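Local coordinates for L-2,4-diaminobutyric acid acetyltransferase (Geobacillus sp., PDB 6SL8), which catalyses the transfer of an acetyl group, probably from acetyl-CoA, to L-2,4-diaminobutyric acid, as a member of the GNAT acetyltransferase family, at residues G72-F77 with W89-A94. Residues are numbered along the deposited sequence; the frame is centred on the assembly and turned at random.
Sequences GFISAF and WQVAVA. With DAB (2,4-diaminobutyric acid), chain B; DAB (2,4-diaminobutyric acid), chain C.
S75 faces both W89 and Q90 across the strand pair, which makes a classic beta bulge. W89 N donates to S75 O at 2.8 Å, tilted 29° from the carbonyl plane. Q90 N bonds instead to the side chain, with 3.0 Å to S75 OG, and reaches S75 O only weakly. The serine hydroxyl sits between its own backbone N and carbonyl carbon (chi1 55°), which turns it toward the bulge. S75 N donates to Q90 O at 2.9 Å.

The bulge lies at the substrate site. Its W89 O accepts a bond from ND of a bound 2,4-diaminobutyric acid, the amine acetylated in this enzyme class, at 2.9 Å. The extended Q90 side chain sends NE2 to the ligand's carboxylate O at 3.0 Å, nearly straight (164°). Q90 OE1 takes a bond from Y50 and another from a water that also bonds S75 OG. That water lies over the centre of one W89 ring face. A leucine in place of Q90 would probably leave the ligand carboxylate without this amide donor and the Y50 hydroxyl without this acceptor.

Beyond the bulge, F73 and A92 form an antiparallel hydrogen-bonded pair, with F73 N to A92 O at 2.8 Å. In one of the two conformers of I74, its side chain lies beside V91, CG1 to CG1 4.1 Å, on the other face of the sheet.

The two strands form a hairpin at the centre of the GNAT sheet. Helix 102-111 covers I74 and V91, helix 29-37 covers F73 and A92, and Y48 of the second subunit meets the W89 ring.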
ATOM      1  N   GLY A  72     -16.685  -1.917  -9.543  1.00 27.34           N
ATOM      2  CA  GLY A  72     -15.799  -2.935  -8.956  1.00 25.00           C
ATOM      3  C   GLY A  72     -14.364  -2.417  -8.901  1.00 24.76           C
ATOM      4  O   GLY A  72     -13.926  -1.581  -9.720  1.00 24.53           O
ATOM      5  N   PHE A  73     -13.657  -2.916  -7.906  1.00 22.71           N
ATOM      6  CA  PHE A  73     -12.232  -2.664  -7.806  1.00 24.26           C
ATOM      7  C   PHE A  73     -11.558  -3.787  -7.175  1.00 21.51           C
ATOM      8  O   PHE A  73     -12.051  -4.419  -6.217  1.00 23.66           O
ATOM      9  CB  PHE A  73     -12.021  -1.425  -6.949  1.00 23.74           C
ATOM     10  CG  PHE A  73     -10.566  -1.055  -6.677  1.00 23.45           C
ATOM     11  CD1 PHE A  73      -9.815  -0.471  -7.682  1.00 23.19           C
ATOM     12  CD2 PHE A  73     -10.034  -1.228  -5.428  1.00 22.75           C
ATOM     13  CE1 PHE A  73      -8.504  -0.105  -7.441  1.00 23.57           C
ATOM     14  CE2 PHE A  73      -8.676  -0.875  -5.168  1.00 24.21           C
ATOM     15  CZ  PHE A  73      -7.948  -0.282  -6.175  1.00 21.96           C
ATOM     16  N   ILE A  74     -10.361  -4.067  -7.640  1.00 22.07           N
ATOM     17  CA  ILE A  74      -9.465  -4.982  -6.904  0.64 22.21           C
ATOM     18  C   ILE A  74      -8.056  -4.380  -6.855  1.00 22.69           C
ATOM     19  O   ILE A  74      -7.518  -3.850  -7.840  1.00 22.92           O
ATOM     20  CB  ILE A  74      -9.268  -6.397  -7.516  0.64 22.42           C
ATOM     21  CG1 ILE A  74     -10.543  -7.240  -7.584  0.64 21.32           C
ATOM     22  CG2 ILE A  74      -8.128  -7.139  -6.783  0.64 23.60           C
ATOM     23  CD1 ILE A  74     -10.309  -8.630  -8.152  0.64 24.54           C
ATOM     24  N   SER A  75      -7.492  -4.395  -5.657  1.00 21.64           N
ATOM     25  CA  SER A  75      -6.126  -4.005  -5.416  1.00 21.25           C
ATOM     26  C   SER A  75      -5.289  -5.233  -5.157  1.00 21.42           C
ATOM     27  O   SER A  75      -5.682  -6.145  -4.435  1.00 21.34           O
ATOM     28  CB  SER A  75      -5.939  -3.000  -4.321  1.00 21.57           C
ATOM     29  OG  SER A  75      -6.527  -3.470  -3.104  1.00 21.10           O
ATOM     30  N   ALA A  76      -4.064  -5.244  -5.719  1.00 20.85           N
ATOM     31  CA  ALA A  76      -3.127  -6.351  -5.508  1.00 20.10           C
ATOM     32  C   ALA A  76      -1.735  -5.858  -5.847  1.00 20.63           C
ATOM     33  O   ALA A  76      -1.547  -4.734  -6.395  1.00 21.76           O
ATOM     34  CB  ALA A  76      -3.488  -7.573  -6.417  1.00 21.72           C
ATOM     35  N   PHE A  77      -0.731  -6.647  -5.468  1.00 19.68           N
ATOM     36  CA  PHE A  77       0.676  -6.330  -5.776  1.00 20.68           C
ATOM     37  C   PHE A  77       1.441  -7.619  -5.889  1.00 21.31           C
ATOM     38  O   PHE A  77       1.088  -8.592  -5.228  1.00 21.51           O
ATOM     39  CB  PHE A  77       1.339  -5.377  -4.727  1.00 21.53           C
ATOM     40  CG  PHE A  77       1.161  -5.824  -3.292  1.00 21.24           C
ATOM     41  CD1 PHE A  77       2.050  -6.698  -2.772  1.00 22.65           C
ATOM     42  CD2 PHE A  77       0.105  -5.304  -2.512  1.00 24.45           C
ATOM     43  CE1 PHE A  77       1.924  -7.130  -1.446  1.00 21.93           C
ATOM     44  CE2 PHE A  77      -0.052  -5.763  -1.147  1.00 23.35           C
ATOM     45  CZ  PHE A  77       0.873  -6.653  -0.667  1.00 22.54           C
ATOM     46  N   TRP A  89      -5.311  -7.618  -2.108  1.00 21.70           N
ATOM     47  CA  TRP A  89      -5.508  -6.814  -0.928  1.00 20.37           C
ATOM     48  C   TRP A  89      -7.004  -6.570  -0.726  1.00 22.29           C
ATOM     49  O   TRP A  89      -7.534  -7.014   0.320  1.00 24.93           O
ATOM     50  CB  TRP A  89      -4.711  -5.524  -1.029  1.00 20.40           C
ATOM     51  CG  TRP A  89      -4.735  -4.599   0.113  1.00 21.57           C
ATOM     52  CD1 TRP A  89      -5.465  -4.741   1.277  1.00 21.66           C
ATOM     53  CD2 TRP A  89      -4.028  -3.369   0.220  1.00 21.65           C
ATOM     54  NE1 TRP A  89      -5.261  -3.636   2.051  1.00 24.60           N
ATOM     55  CE2 TRP A  89      -4.337  -2.794   1.453  1.00 25.64           C
ATOM     56  CE3 TRP A  89      -3.129  -2.706  -0.649  1.00 22.91           C
ATOM     57  CZ2 TRP A  89      -3.805  -1.530   1.844  1.00 26.32           C
ATOM     58  CZ3 TRP A  89      -2.585  -1.459  -0.263  1.00 25.86           C
ATOM     59  CH2 TRP A  89      -2.900  -0.933   0.979  1.00 26.65           C
ATOM     60  N   GLN A  90      -7.673  -5.843  -1.581  1.00 20.02           N
ATOM     61  CA  GLN A  90      -9.093  -5.539  -1.394  1.00 20.35           C
ATOM     62  C   GLN A  90      -9.843  -5.915  -2.667  1.00 22.34           C
ATOM     63  O   GLN A  90      -9.421  -5.529  -3.752  1.00 22.86           O
ATOM     64  CB  GLN A  90      -9.395  -4.091  -1.003  1.00 19.56           C
ATOM     65  CG  GLN A  90      -8.704  -3.723   0.277  1.00 20.45           C
ATOM     66  CD  GLN A  90      -9.084  -2.325   0.757  1.00 24.80           C
ATOM     67  OE1 GLN A  90      -8.792  -1.330   0.099  1.00 24.33           O
ATOM     68  NE2 GLN A  90      -9.634  -2.262   1.939  1.00 23.74           N
ATOM     69  N   VAL A  91     -11.002  -6.552  -2.519  1.00 22.65           N
ATOM     70  CA  VAL A  91     -11.983  -6.837  -3.585  1.00 22.66           C
ATOM     71  C   VAL A  91     -13.306  -6.168  -3.207  1.00 24.06           C
ATOM     72  O   VAL A  91     -13.865  -6.467  -2.138  1.00 25.90           O
ATOM     73  CB  VAL A  91     -12.154  -8.373  -3.774  1.00 24.08           C
ATOM     74  CG1 VAL A  91     -13.190  -8.650  -4.841  1.00 27.21           C
ATOM     75  CG2 VAL A  91     -10.831  -9.106  -3.936  1.00 25.82           C
ATOM     76  N   ALA A  92     -13.750  -5.239  -4.049  1.00 23.69           N
ATOM     77  CA  ALA A  92     -14.966  -4.534  -3.849  1.00 25.81           C
ATOM     78  C   ALA A  92     -15.869  -4.585  -5.055  1.00 26.25           C
ATOM     79  O   ALA A  92     -15.423  -4.294  -6.180  1.00 25.33           O
ATOM     80  CB  ALA A  92     -14.733  -3.105  -3.413  1.00 26.57           C
ATOM     81  N   VAL A  93     -17.180  -4.813  -4.831  1.00 26.43           N
ATOM     82  CA  VAL A  93     -18.205  -4.809  -5.898  1.00 26.65           C
ATOM     83  C   VAL A  93     -19.353  -4.002  -5.372  1.00 25.68           C
ATOM     84  O   VAL A  93     -19.736  -4.209  -4.210  1.00 28.24           O
ATOM     85  CB  VAL A  93     -18.652  -6.227  -6.276  1.00 30.90           C
ATOM     86  CG1 VAL A  93     -19.698  -6.146  -7.389  1.00 33.83           C
ATOM     87  CG2 VAL A  93     -17.432  -7.036  -6.777  1.00 31.30           C
ATOM     88  N   ALA A  94     -19.778  -3.042  -6.136  1.00 29.07           N
ATOM     89  CA  ALA A  94     -20.933  -2.215  -5.696  1.00 29.51           C
ATOM     90  C   ALA A  94     -22.172  -3.080  -5.418  1.00 30.70           C
ATOM     91  O   ALA A  94     -22.385  -4.072  -6.119  1.00 33.66           O
ATOM     92  CB  ALA A  94     -21.249  -1.199  -6.745  1.00 29.97           C
TER
HETATM   93  N   DAB B 201     -10.040  -6.547   5.605  1.00 26.29           N
HETATM   94  CA  DAB B 201      -8.819  -6.235   4.765  1.00 24.43           C
HETATM   95  C   DAB B 201      -9.014  -4.957   4.041  1.00 24.78           C
HETATM   96  O   DAB B 201     -10.104  -4.501   3.889  1.00 23.77           O
HETATM   97  CB  DAB B 201      -8.362  -7.430   3.916  1.00 25.33           C
HETATM   98  CG  DAB B 201      -9.344  -7.626   2.840  1.00 26.86           C
HETATM   99  ND  DAB B 201      -8.980  -8.835   2.073  1.00 24.43           N
HETATM  100  OXT DAB B 201      -7.950  -4.426   3.622  1.00 26.16           O
HETATM  101  N   DAB C 202     -20.531 -10.064  -5.921  0.85 47.66           N
HETATM  102  CA  DAB C 202     -19.056 -10.208  -5.899  0.85 46.76           C
HETATM  103  C   DAB C 202     -19.149 -10.834  -7.219  0.85 41.52           C
HETATM  104  O   DAB C 202     -19.470 -12.012  -7.318  0.85 58.55           O
HETATM  105  CB  DAB C 202     -18.466 -11.092  -4.800  0.85 43.42           C
HETATM  106  CG  DAB C 202     -17.012 -11.620  -4.687  0.85 38.39           C
HETATM  107  ND  DAB C 202     -16.122 -10.869  -3.703  0.85 39.98           N
HETATM  108  OXT DAB C 202     -18.940 -10.256  -8.269  0.85 34.44           O
HETATM  109  O   HOH W   1      -6.357  -1.503  -1.224  1.00 24.06           O